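Local coordinates for protein lectin (Cicer arietinum, PDB 3V6N) that agglutinates red blood cells as a chickpea albumin of hemopexin fold and carries calcium and sodium ions in its four-bladed propeller, at residues K25-D30 with P218-I223. Residues are numbered along the deposited sequence; the frame is centred on the assembly and turned at random.
Sequences KYVLLD and PSLRGI
Chi1 sets CG1 of Val27 (162°) and CG of Leu29 (-174°) anti to the backbone N, beside the carbonyl carbon; the CA-CB bonds of both residues point toward the loop 218-223, and methyl groups make the contact. The fold is a four-bladed hemopexin-type beta-propeller; 25-30 belongs to the first blade in sequence, whereas 218-223 follows the helix 213-216 at the end of the last one, so the packing joins two neighbouring blades where the ring closes. No hydrogen bond spans the segments, and the buried surface, 178 Å² in sum, is mostly apolar. The CA-CB bond of Leu220 does not aim at the strand, but the end of its side chain comes nearer, and CD2 faces both strand residues, 4.2 Å from Leu29 CD1 and 4.4 Å from Val27 CG1. Ile223 N bonds to Leu220 O at 3.0 Å, closing a turn with these two residues at its ends. Ile223 also touches Val40 and Pro44 of the first blade, while Leu29 leans on Trp217. The polar exception is Ser219, whose OG is hydrogen-bonded to Asp38 OD2 and has the methyl CD1 of Leu29 3.4 Å away. At the other end, Val27 CG2 meets Ile223 CG2 at 4.0 Å.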
# COMPACT_ATOMS: atom_id res chain seq x y z
N LYS A 25 -13.10 -10.13 0.52
CA LYS A 25 -14.54 -9.94 0.60
C LYS A 25 -14.98 -9.60 2.02
O LYS A 25 -14.18 -9.66 2.99
CB LYS A 25 -15.27 -11.20 0.12
CG LYS A 25 -15.11 -11.50 -1.38
CD LYS A 25 -16.06 -12.62 -1.79
CE LYS A 25 -16.04 -12.91 -3.29
NZ LYS A 25 -17.33 -13.54 -3.71
N TYR A 26 -16.26 -9.25 2.15
CA TYR A 26 -16.87 -9.08 3.46
C TYR A 26 -18.35 -9.44 3.49
O TYR A 26 -19.03 -9.52 2.45
CB TYR A 26 -16.68 -7.64 3.95
CG TYR A 26 -17.59 -6.61 3.32
CD1 TYR A 26 -17.37 -6.16 2.02
CD2 TYR A 26 -18.64 -6.07 4.04
CE1 TYR A 26 -18.19 -5.20 1.44
CE2 TYR A 26 -19.47 -5.10 3.47
CZ TYR A 26 -19.25 -4.68 2.18
OH TYR A 26 -20.05 -3.72 1.62
N VAL A 27 -18.83 -9.63 4.72
CA VAL A 27 -20.23 -9.79 5.07
C VAL A 27 -20.61 -8.83 6.21
O VAL A 27 -19.82 -8.59 7.14
CB VAL A 27 -20.50 -11.27 5.48
CG1 VAL A 27 -21.80 -11.43 6.24
CG2 VAL A 27 -20.51 -12.17 4.25
N LEU A 28 -21.82 -8.29 6.13
CA LEU A 28 -22.41 -7.58 7.23
C LEU A 28 -23.39 -8.52 7.90
O LEU A 28 -24.34 -8.99 7.25
CB LEU A 28 -23.16 -6.33 6.75
CG LEU A 28 -24.05 -5.60 7.79
CD1 LEU A 28 -23.27 -5.25 9.06
CD2 LEU A 28 -24.67 -4.34 7.16
N LEU A 29 -23.16 -8.79 9.18
CA LEU A 29 -23.95 -9.78 9.90
C LEU A 29 -24.77 -9.14 11.04
O LEU A 29 -24.26 -8.27 11.76
CB LEU A 29 -23.03 -10.87 10.48
CG LEU A 29 -23.66 -12.09 11.16
CD1 LEU A 29 -24.27 -13.06 10.16
CD2 LEU A 29 -22.62 -12.79 12.00
N ASP A 30 -26.04 -9.55 11.15
CA ASP A 30 -26.81 -9.41 12.39
C ASP A 30 -26.45 -10.64 13.20
O ASP A 30 -26.88 -11.73 12.90
CB ASP A 30 -28.32 -9.42 12.12
CG ASP A 30 -29.16 -9.25 13.40
OD1 ASP A 30 -28.75 -9.65 14.52
OD2 ASP A 30 -30.26 -8.69 13.28
N PRO A 218 -25.46 -20.23 12.00
CA PRO A 218 -25.85 -21.01 10.82
C PRO A 218 -26.04 -20.19 9.54
O PRO A 218 -25.91 -20.74 8.45
CB PRO A 218 -27.19 -21.65 11.25
CG PRO A 218 -27.07 -21.77 12.74
CD PRO A 218 -26.33 -20.52 13.16
N SER A 219 -26.35 -18.90 9.68
CA SER A 219 -26.51 -18.03 8.51
C SER A 219 -25.23 -17.88 7.67
O SER A 219 -25.28 -17.41 6.54
CB SER A 219 -27.03 -16.64 8.93
OG SER A 219 -26.06 -15.91 9.68
N LEU A 220 -24.09 -18.29 8.23
CA LEU A 220 -22.82 -18.30 7.50
C LEU A 220 -22.53 -19.61 6.75
O LEU A 220 -21.45 -19.75 6.15
CB LEU A 220 -21.65 -17.99 8.43
CG LEU A 220 -21.55 -16.61 9.11
CD1 LEU A 220 -20.33 -16.60 10.03
CD2 LEU A 220 -21.50 -15.46 8.09
N ARG A 221 -23.45 -20.57 6.79
CA ARG A 221 -23.27 -21.84 6.06
C ARG A 221 -23.14 -21.62 4.56
O ARG A 221 -24.04 -21.05 3.93
CB ARG A 221 -24.39 -22.83 6.39
CG ARG A 221 -24.24 -23.44 7.77
CD ARG A 221 -25.44 -24.26 8.21
NE ARG A 221 -25.61 -24.20 9.66
CZ ARG A 221 -24.95 -24.94 10.55
NH1 ARG A 221 -24.05 -25.83 10.16
NH2 ARG A 221 -25.20 -24.78 11.84
N GLY A 222 -22.01 -22.04 3.99
CA GLY A 222 -21.74 -21.87 2.56
C GLY A 222 -21.01 -20.58 2.22
O GLY A 222 -20.67 -20.33 1.06
N ILE A 223 -20.76 -19.75 3.24
CA ILE A 223 -19.97 -18.54 3.07
C ILE A 223 -18.55 -18.78 3.59
O ILE A 223 -17.57 -18.44 2.92
CB ILE A 223 -20.64 -17.32 3.78
CG1 ILE A 223 -22.00 -17.03 3.14
CG2 ILE A 223 -19.73 -16.10 3.73
CD1 ILE A 223 -22.78 -15.89 3.77